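PDB 6F2P: paenibacillus xanthan lyase from Paenibacillus, which cleaves, by beta-elimination, the terminal beta-D-mannosyl-(1→4)-beta-D-glucuronosyl linkage in the side chains of xanthan. Local coordinates for residues L25-I30 and D341-A346; R515-S520 and I548-S553; S645-K650 and N660-E665. One frame throughout, in Å; residues are numbered along the deposited sequence.

How the contacts relate
The three contacts follow one another along the chain and touch nowhere. Contact 1 joins helices 28-46 and 340-351 in the helical N-terminal part. Contact 2 lies in the super-sandwich domain, where the end of strand 508-516, from the five-stranded sheet, meets that of strand 545-550, from the nine-stranded sheet. Contact 3 lies at the open end of the hairpin of strands 646-651 and 656-661, in the beta-sandwich that follows. The centres of contacts 1 and 2 lie about 36 Å apart, those of 2 and 3 about 35 Å, and those of 1 and 3 about 55 Å. Together they sample the helical, super-sandwich and beta-sandwich domains of a family 8 polysaccharide lyase; contact 3 also borders the super-sandwich.

Contact 1: residues L25-I30 and D341-A346; sequences LSDPDI and DLIIAA
Ile30 and Ile343 share one conformation, with CG1 anti to the carbonyl carbon (chi1 -65° and -66°) and CG2 anti to the backbone N; both chains run extended to CD1. This helix-helix contact belongs to the helical N-terminal part of a family 8 polysaccharide lyase, where the first turn of helix 28-46 meets helix 340-351. The two isoleucines cross obliquely, CG1 of Ile30 lying 3.7 Å from CG2 of Ile343. That same CG2 branch also touches Asp29, whose CB is 3.8 Å from it, so Ile343 CG2 reaches two successive residues of the turn. Ile343 CD1 comes against the Asp29 backbone, 3.6 Å from Asp29 O. Ile344 joins from the next position of its helix, its CG1 being 3.9 Å from Ile30 CD1.

The turn is started by Asp27, the N-cap, with CG anti to its backbone N. Its OD1 accepts a fairly straight bond from Ile30 N (3.2 Å, N-H...O 161°), which meets it from above the carboxylate plane, and a weak one from Asp29 N. The negative charge at this helix start probably interacts favourably with the helix dipole. A weak bond from Asn347 ND2 to Asp27 OD2 adds a polar tie to helix 340-351. Asp29 turns its carboxylate to Lys332, which sits between the calcium ligands Asp331 and Thr333; a bound calcium lies about 12 Å from the Asp29 side chain. Asp27 OD1, turned to its own helix start, keeps farther from Ile343, 4.5 Å from its CG2.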
loop_
_atom_site.group_PDB
_atom_site.type_symbol
_atom_site.label_atom_id
_atom_site.label_comp_id
_atom_site.label_asym_id
_atom_site.label_seq_id
_atom_site.Cartn_x
_atom_site.Cartn_y
_atom_site.Cartn_z
ATOM N N LEU A 25 45.250 -13.221 -15.051
ATOM C CA LEU A 25 45.091 -12.511 -16.317
ATOM C C LEU A 25 44.611 -13.414 -17.453
ATOM O O LEU A 25 44.319 -12.927 -18.547
ATOM C CB LEU A 25 46.383 -11.797 -16.715
ATOM C CG LEU A 25 46.975 -10.812 -15.702
ATOM C CD1 LEU A 25 48.389 -10.441 -16.096
ATOM C CD2 LEU A 25 46.123 -9.556 -15.570
ATOM N N SER A 26 44.539 -14.720 -17.203
ATOM C CA SER A 26 44.026 -15.660 -18.205
ATOM C C SER A 26 42.502 -15.720 -18.183
ATOM O O SER A 26 41.869 -16.253 -19.101
ATOM C CB SER A 26 44.630 -17.053 -18.028
ATOM O OG SER A 26 45.983 -17.058 -18.445
ATOM N N ASP A 27 41.929 -15.178 -17.113
ATOM C CA ASP A 27 40.500 -14.918 -17.023
ATOM C C ASP A 27 40.182 -13.831 -18.051
ATOM O O ASP A 27 40.561 -12.671 -17.876
ATOM C CB ASP A 27 40.177 -14.447 -15.602
ATOM C CG ASP A 27 38.696 -14.186 -15.376
ATOM O OD1 ASP A 27 38.015 -13.658 -16.289
ATOM O OD2 ASP A 27 38.222 -14.498 -14.254
ATOM N N PRO A 28 39.480 -14.205 -19.130
ATOM C CA PRO A 28 39.236 -13.290 -20.258
ATOM C C PRO A 28 38.430 -12.075 -19.828
ATOM O O PRO A 28 38.560 -10.993 -20.409
ATOM C CB PRO A 28 38.412 -14.138 -21.231
ATOM C CG PRO A 28 37.729 -15.165 -20.349
ATOM C CD PRO A 28 38.702 -15.452 -19.231
ATOM N N ASP A 29 37.596 -12.262 -18.811
ATOM C CA ASP A 29 36.816 -11.163 -18.275
ATOM C C ASP A 29 37.724 -10.123 -17.630
ATOM O O ASP A 29 37.590 -8.928 -17.902
ATOM C CB ASP A 29 35.761 -11.691 -17.310
ATOM C CG ASP A 29 34.715 -12.519 -18.016
ATOM O OD1 ASP A 29 34.261 -12.084 -19.102
ATOM O OD2 ASP A 29 34.371 -13.607 -17.502
ATOM N N ILE A 30 38.670 -10.580 -16.809
ATOM C CA ILE A 30 39.688 -9.686 -16.258
ATOM C C ILE A 30 40.523 -9.034 -17.358
ATOM O O ILE A 30 40.763 -7.818 -17.333
ATOM C CB ILE A 30 40.617 -10.404 -15.268
ATOM C CG1 ILE A 30 39.813 -10.862 -14.046
ATOM C CG2 ILE A 30 41.763 -9.493 -14.860
ATOM C CD1 ILE A 30 40.604 -11.661 -13.040
ATOM N N ASP A 341 37.921 -6.240 -9.273
ATOM C CA ASP A 341 37.613 -6.769 -7.955
ATOM C C ASP A 341 36.311 -7.562 -7.955
ATOM O O ASP A 341 36.252 -8.691 -7.457
ATOM C CB ASP A 341 37.498 -5.622 -6.959
ATOM C CG ASP A 341 37.776 -6.061 -5.549
ATOM O OD1 ASP A 341 38.569 -7.013 -5.377
ATOM O OD2 ASP A 341 37.204 -5.459 -4.617
ATOM N N LEU A 342 35.273 -6.966 -8.529
ATOM C CA LEU A 342 33.980 -7.626 -8.603
ATOM C C LEU A 342 33.970 -8.773 -9.604
ATOM O O LEU A 342 33.264 -9.757 -9.398
ATOM C CB LEU A 342 32.881 -6.618 -8.923
ATOM C CG LEU A 342 32.576 -5.716 -7.735
ATOM C CD1 LEU A 342 31.813 -4.486 -8.171
ATOM C CD2 LEU A 342 31.798 -6.513 -6.700
ATOM N N ILE A 343 34.748 -8.652 -10.680
ATOM C CA ILE A 343 34.873 -9.738 -11.646
ATOM C C ILE A 343 35.419 -10.960 -10.932
ATOM O O ILE A 343 34.930 -12.083 -11.101
ATOM C CB ILE A 343 35.833 -9.376 -12.771
ATOM C CG1 ILE A 343 35.259 -8.230 -13.600
ATOM C CG2 ILE A 343 36.106 -10.590 -13.643
ATOM C CD1 ILE A 343 36.115 -7.835 -14.749
ATOM N N ILE A 344 36.428 -10.722 -10.105
ATOM C CA ILE A 344 37.042 -11.780 -9.328
ATOM C C ILE A 344 36.020 -12.405 -8.393
ATOM O O ILE A 344 35.841 -13.627 -8.390
ATOM C CB ILE A 344 38.230 -11.246 -8.538
ATOM C CG1 ILE A 344 39.310 -10.749 -9.504
ATOM C CG2 ILE A 344 38.781 -12.323 -7.627
ATOM C CD1 ILE A 344 40.395 -9.947 -8.833
ATOM N N ALA A 345 35.339 -11.563 -7.619
ATOM C CA ALA A 345 34.302 -12.028 -6.697
ATOM C C ALA A 345 33.202 -12.780 -7.432
ATOM O O ALA A 345 32.793 -13.853 -7.008
ATOM C CB ALA A 345 33.713 -10.870 -5.919
ATOM N N ALA A 346 32.736 -12.220 -8.542
ATOM C CA ALA A 346 31.652 -12.825 -9.311
ATOM C C ALA A 346 32.055 -14.173 -9.873
ATOM O O ALA A 346 31.299 -15.130 -9.789
ATOM C CB ALA A 346 31.217 -11.900 -10.439
#

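Contact 2: residues R515-S520 and I548-S553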
loop_
_atom_site.group_PDB
_atom_site.type_symbol
_atom_site.label_atom_id
_atom_site.label_comp_id
_atom_site.label_asym_id
_atom_site.label_seq_id
_atom_site.Cartn_x
_atom_site.Cartn_y
_atom_site.Cartn_z
ATOM N N ARG A 515 4.050 -5.339 -27.154
ATOM C CA ARG A 515 5.233 -6.167 -26.965
ATOM C C ARG A 515 6.274 -5.916 -28.030
ATOM O O ARG A 515 5.942 -5.818 -29.208
ATOM C CB ARG A 515 4.842 -7.646 -27.023
ATOM C CG ARG A 515 5.898 -8.603 -26.487
ATOM C CD ARG A 515 5.865 -8.622 -24.968
ATOM N NE ARG A 515 6.839 -9.548 -24.398
ATOM C CZ ARG A 515 7.131 -9.600 -23.102
ATOM N NH1 ARG A 515 6.522 -8.776 -22.265
ATOM N NH2 ARG A 515 8.034 -10.462 -22.648
ATOM N N LYS A 516 7.538 -5.838 -27.624
ATOM C CA LYS A 516 8.620 -5.736 -28.594
ATOM C C LYS A 516 8.894 -7.102 -29.201
ATOM O O LYS A 516 8.943 -8.103 -28.489
ATOM C CB LYS A 516 9.892 -5.184 -27.958
ATOM C CG LYS A 516 10.857 -4.616 -28.976
ATOM C CD LYS A 516 12.282 -4.796 -28.544
ATOM C CE LYS A 516 12.535 -4.131 -27.224
ATOM N NZ LYS A 516 13.815 -4.614 -26.660
ATOM N N LEU A 517 9.085 -7.133 -30.515
ATOM C CA LEU A 517 9.209 -8.390 -31.246
ATOM C C LEU A 517 10.654 -8.686 -31.631
ATOM O O LEU A 517 11.561 -7.924 -31.291
ATOM C CB LEU A 517 8.315 -8.356 -32.488
ATOM C CG LEU A 517 6.871 -7.961 -32.160
ATOM C CD1 LEU A 517 5.985 -7.971 -33.396
ATOM C CD2 LEU A 517 6.312 -8.893 -31.092
ATOM N N ASN A 518 10.870 -9.797 -32.332
ATOM C CA ASN A 518 12.194 -10.103 -32.851
ATOM C C ASN A 518 12.582 -9.106 -33.943
ATOM O O ASN A 518 11.794 -8.218 -34.286
ATOM C CB ASN A 518 12.290 -11.553 -33.336
ATOM C CG ASN A 518 11.304 -11.878 -34.444
ATOM O OD1 ASN A 518 10.933 -11.024 -35.256
ATOM N ND2 ASN A 518 10.882 -13.133 -34.488
ATOM N N SER A 519 13.784 -9.250 -34.495
ATOM C CA SER A 519 14.317 -8.232 -35.405
ATOM C C SER A 519 13.535 -8.164 -36.714
ATOM O O SER A 519 13.518 -7.129 -37.372
ATOM C CB SER A 519 15.808 -8.440 -35.667
ATOM O OG SER A 519 16.031 -9.674 -36.319
ATOM N N SER A 520 12.877 -9.262 -37.078
ATOM C CA SER A 520 11.984 -9.272 -38.237
ATOM C C SER A 520 10.645 -8.624 -37.898
ATOM O O SER A 520 10.004 -8.009 -38.756
ATOM C CB SER A 520 11.726 -10.702 -38.694
ATOM O OG SER A 520 12.927 -11.447 -38.701
ATOM N N ILE A 548 -6.051 -15.143 -28.134
ATOM C CA ILE A 548 -4.963 -14.711 -28.988
ATOM C C ILE A 548 -3.699 -15.393 -28.482
ATOM O O ILE A 548 -3.518 -15.549 -27.272
ATOM C CB ILE A 548 -4.777 -13.174 -28.909
ATOM C CG1 ILE A 548 -5.970 -12.442 -29.518
ATOM C CG2 ILE A 548 -3.508 -12.732 -29.622
ATOM C CD1 ILE A 548 -5.793 -10.941 -29.577
ATOM N N HIS A 549 -2.828 -15.806 -29.396
ATOM C CA HIS A 549 -1.527 -16.321 -29.004
ATOM C C HIS A 549 -0.436 -15.591 -29.781
ATOM O O HIS A 549 -0.463 -15.546 -31.009
ATOM C CB HIS A 549 -1.438 -17.826 -29.241
ATOM C CG HIS A 549 -0.115 -18.420 -28.870
ATOM N ND1 HIS A 549 0.990 -18.346 -29.691
ATOM C CD2 HIS A 549 0.283 -19.095 -27.764
ATOM C CE1 HIS A 549 2.010 -18.950 -29.108
ATOM N NE2 HIS A 549 1.608 -19.415 -27.939
ATOM N N LEU A 550 0.509 -15.006 -29.051
ATOM C CA LEU A 550 1.645 -14.321 -29.643
ATOM C C LEU A 550 2.910 -15.081 -29.283
ATOM O O LEU A 550 3.230 -15.221 -28.102
ATOM C CB LEU A 550 1.747 -12.889 -29.120
ATOM C CG LEU A 550 3.050 -12.196 -29.540
ATOM C CD1 LEU A 550 3.149 -12.163 -31.049
ATOM C CD2 LEU A 550 3.177 -10.787 -28.963
ATOM N N ALA A 551 3.629 -15.571 -30.290
ATOM C CA ALA A 551 4.787 -16.422 -30.034
ATOM C C ALA A 551 5.981 -15.597 -29.569
ATOM O O ALA A 551 6.221 -14.499 -30.066
ATOM C CB ALA A 551 5.134 -17.246 -31.267
ATOM N N GLY A 552 6.723 -16.123 -28.601
ATOM C CA GLY A 552 7.837 -15.392 -28.032
ATOM C C GLY A 552 9.089 -15.510 -28.872
ATOM O O GLY A 552 9.305 -16.528 -29.532
ATOM N N SER A 553 9.926 -14.474 -28.832
ATOM C CA SER A 553 11.156 -14.440 -29.629
ATOM C C SER A 553 12.159 -15.502 -29.181
ATOM O O SER A 553 13.124 -15.794 -29.876
ATOM C CB SER A 553 11.805 -13.057 -29.557
ATOM O OG SER A 553 10.889 -12.043 -29.924
HETATM O O HOH W 1 10.729 -10.047 -28.459
#
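Leu550 CD2 is the apolar meeting point, 4.0 Å from Arg515 CB and 4.2 Å from Leu517 CD2. Leu550 has CG anti to its backbone N (chi1 171°), which directs the branch at the opposite segment. Farther along, Ser553 faces Asn518: its OG lies 3.7 Å from Asn518 CB and 3.3 Å from Asn518 N, but the angle at that N-H is too poor for a hydrogen bond. A water instead bridges the segments, donating to Lys516 O at 2.6 Å and hydrogen-bonded to Ser553 OG at 2.5 Å.

In the second shell, Asn523 ties both sides together. Its OD1 accepts from Asn518 N, while its ND2 donates to Ser553 OG and to Ala551 O. Asn518 holds CG in the crowded position between backbone N and carbonyl carbon (chi1 60°), and its ND2 bonds to Asn522 OD1. Arg515 meets Leu550 with the start of its side chain; beyond it the chain bends at chi2 (79°), and NH1 donates to Leu414 O.

The contact bridges two layers of the super-sandwich. Strand 508-516 pairs with strand 595-607 in the five-stranded sheet, and Met600 of that neighbour packs against both Leu517 and Leu550. Strand 545-550 runs in the nine-stranded sheet between strands 559-563 and 525-527, with Ile559 of the former touching Arg515.

Contact 3: residues S645-K650 and N660-E665; sequences SAQAVK and NFWNDE
Gln647 places CG anti to its carbonyl carbon (chi1 -65°) and stays extended through chi2 (173°), carrying its amide to the edge of the Trp662 indole. OE1 lies close to the ring plane and takes the NE1-H at 2.9 Å, a distinctly bent bond whose donor stands above the carbonyl plane. The amide and indole planes are turned 50° against each other. Gln647 CG follows the same ring edge, 3.7 Å from Trp662 NE1. OE1 also bonds to Ser485 OG, and NE2 donates to Lys483 O and Asn642 OD1, so the buried amide is gripped at both ends.

Asn660, next to Gln647 across the strands, lays its CB over one face of the indole, offset toward the rim. Its ND2 also reaches Ser485 OG, while OD1 bonds to Ser679 OG.

These residues lie on an antiparallel beta hairpin, strands 646-651 and 656-661, in the family 8 C-terminal beta-sandwich domain, which further domains follow in this chain. Gln647 and Asn660 form a hydrogen-bonded pair: Gln647 N donates to Asn660 O at 3.1 Å, and Asn660 N to Gln647 O at 2.9 Å. Their face looks toward strands 481-488 and 493-501 of the super-sandwich. The other face carries Ala646 and Phe661, a non-hydrogen-bonded pair with Ala646 CB 4.4 Å from Phe661 CD1; the phenyl ring packs on Thr667 and Val669 of the second sheet of the sandwich.

Beyond the strand ends, Trp662 N donates almost straight to Ser645 O at 3.2 Å. A water donates to that same oxygen and accepts from Asn663 N. Asn663, with CG anti to the carbonyl carbon, swings OD1 back alongside Ser645, 3.5 Å from its CA.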
loop_
_atom_site.group_PDB
_atom_site.type_symbol
_atom_site.label_atom_id
_atom_site.label_comp_id
_atom_site.label_asym_id
_atom_site.label_seq_id
_atom_site.Cartn_x
_atom_site.Cartn_y
_atom_site.Cartn_z
ATOM N N SER A 645 -19.269 -1.228 -8.463
ATOM C CA SER A 645 -19.524 -1.459 -7.054
ATOM C C SER A 645 -18.516 -2.471 -6.527
ATOM O O SER A 645 -18.058 -2.365 -5.383
ATOM C CB SER A 645 -20.964 -1.920 -6.823
ATOM O OG SER A 645 -21.220 -2.094 -5.438
ATOM N N ALA A 646 -18.159 -3.436 -7.372
ATOM C CA ALA A 646 -17.173 -4.445 -7.004
ATOM C C ALA A 646 -16.660 -5.177 -8.223
ATOM O O ALA A 646 -17.323 -5.218 -9.262
ATOM C CB ALA A 646 -17.769 -5.443 -6.014
ATOM N N GLN A 647 -15.485 -5.773 -8.081
ATOM C CA GLN A 647 -14.883 -6.553 -9.149
ATOM C C GLN A 647 -14.331 -7.808 -8.512
ATOM O O GLN A 647 -13.489 -7.742 -7.617
ATOM C CB GLN A 647 -13.766 -5.759 -9.849
ATOM C CG GLN A 647 -14.282 -4.526 -10.573
ATOM C CD GLN A 647 -13.183 -3.648 -11.109
ATOM O OE1 GLN A 647 -12.447 -3.014 -10.346
ATOM N NE2 GLN A 647 -13.062 -3.597 -12.432
ATOM N N ALA A 648 -14.812 -8.958 -8.954
ATOM C CA ALA A 648 -14.453 -10.192 -8.279
ATOM C C ALA A 648 -14.194 -11.335 -9.253
ATOM O O ALA A 648 -14.906 -11.501 -10.252
ATOM C CB ALA A 648 -15.525 -10.569 -7.273
ATOM N N VAL A 649 -13.149 -12.102 -8.953
ATOM C CA VAL A 649 -12.744 -13.240 -9.762
ATOM C C VAL A 649 -12.405 -14.418 -8.852
ATOM O O VAL A 649 -11.761 -14.253 -7.809
ATOM C CB VAL A 649 -11.520 -12.890 -10.632
ATOM C CG1 VAL A 649 -11.015 -14.124 -11.403
ATOM C CG2 VAL A 649 -11.853 -11.757 -11.575
ATOM N N LYS A 650 -12.862 -15.602 -9.242
ATOM C CA LYS A 650 -12.536 -16.831 -8.530
ATOM C C LYS A 650 -11.772 -17.773 -9.459
ATOM O O LYS A 650 -12.196 -18.021 -10.579
ATOM C CB LYS A 650 -13.811 -17.508 -8.007
ATOM C CG LYS A 650 -13.604 -18.943 -7.497
ATOM C CD LYS A 650 -14.735 -19.391 -6.573
ATOM C CE LYS A 650 -14.427 -20.746 -5.911
ATOM N NZ LYS A 650 -15.403 -21.111 -4.823
ATOM N N ASN A 660 -12.387 -6.788 -5.068
ATOM C CA ASN A 660 -12.221 -5.385 -4.722
ATOM C C ASN A 660 -13.580 -4.706 -4.501
ATOM O O ASN A 660 -14.447 -4.739 -5.374
ATOM C CB ASN A 660 -11.422 -4.644 -5.794
ATOM C CG ASN A 660 -9.956 -5.076 -5.850
ATOM O OD1 ASN A 660 -9.381 -5.507 -4.848
ATOM N ND2 ASN A 660 -9.343 -4.946 -7.031
ATOM N N PHE A 661 -13.756 -4.108 -3.324
ATOM C CA PHE A 661 -14.960 -3.357 -2.983
ATOM C C PHE A 661 -14.710 -1.852 -3.106
ATOM O O PHE A 661 -13.830 -1.305 -2.431
ATOM C CB PHE A 661 -15.379 -3.663 -1.547
ATOM C CG PHE A 661 -15.919 -5.050 -1.343
ATOM C CD1 PHE A 661 -17.250 -5.335 -1.604
ATOM C CD2 PHE A 661 -15.107 -6.063 -0.860
ATOM C CE1 PHE A 661 -17.763 -6.614 -1.403
ATOM C CE2 PHE A 661 -15.611 -7.337 -0.655
ATOM C CZ PHE A 661 -16.941 -7.610 -0.925
ATOM N N TRP A 662 -15.503 -1.183 -3.939
ATOM C CA TRP A 662 -15.254 0.219 -4.290
ATOM C C TRP A 662 -15.992 1.265 -3.452
ATOM O O TRP A 662 -15.640 2.447 -3.486
ATOM C CB TRP A 662 -15.560 0.449 -5.772
ATOM C CG TRP A 662 -14.616 -0.274 -6.673
ATOM C CD1 TRP A 662 -14.899 -1.344 -7.467
ATOM C CD2 TRP A 662 -13.225 0.011 -6.863
ATOM N NE1 TRP A 662 -13.771 -1.743 -8.143
ATOM C CE2 TRP A 662 -12.731 -0.925 -7.791
ATOM C CE3 TRP A 662 -12.351 0.973 -6.345
ATOM C CZ2 TRP A 662 -11.400 -0.930 -8.210
ATOM C CZ3 TRP A 662 -11.033 0.967 -6.762
ATOM C CH2 TRP A 662 -10.570 0.019 -7.682
ATOM N N ASN A 663 -17.012 0.844 -2.708
ATOM C CA ASN A 663 -17.857 1.795 -1.993
ATOM C C ASN A 663 -17.859 1.598 -0.483
ATOM O O ASN A 663 -17.630 0.494 0.015
ATOM C CB ASN A 663 -19.290 1.740 -2.523
ATOM C CG ASN A 663 -19.374 2.017 -4.012
ATOM O OD1 ASN A 663 -19.917 1.214 -4.767
ATOM N ND2 ASN A 663 -18.842 3.159 -4.441
ATOM N N ASP A 664 -18.121 2.677 0.244
ATOM C CA ASP A 664 -18.229 2.587 1.690
ATOM C C ASP A 664 -19.677 2.331 2.125
ATOM O O ASP A 664 -20.193 2.975 3.043
ATOM C CB ASP A 664 -17.668 3.849 2.356
ATOM C CG ASP A 664 -16.154 3.819 2.497
ATOM O OD1 ASP A 664 -15.561 2.717 2.462
ATOM O OD2 ASP A 664 -15.556 4.904 2.664
ATOM N N GLU A 665 -20.330 1.394 1.444
ATOM C CA GLU A 665 -21.665 0.947 1.823
ATOM C C GLU A 665 -21.649 -0.576 1.843
ATOM O O GLU A 665 -20.789 -1.187 1.203
ATOM C CB GLU A 665 -22.716 1.470 0.837
ATOM C CG GLU A 665 -22.433 1.115 -0.618
ATOM C CD GLU A 665 -23.531 1.564 -1.582
ATOM O OE1 GLU A 665 -23.508 2.733 -2.024
ATOM O OE2 GLU A 665 -24.415 0.740 -1.910
HETATM O O HOH W 2 -18.190 -1.399 -2.570
#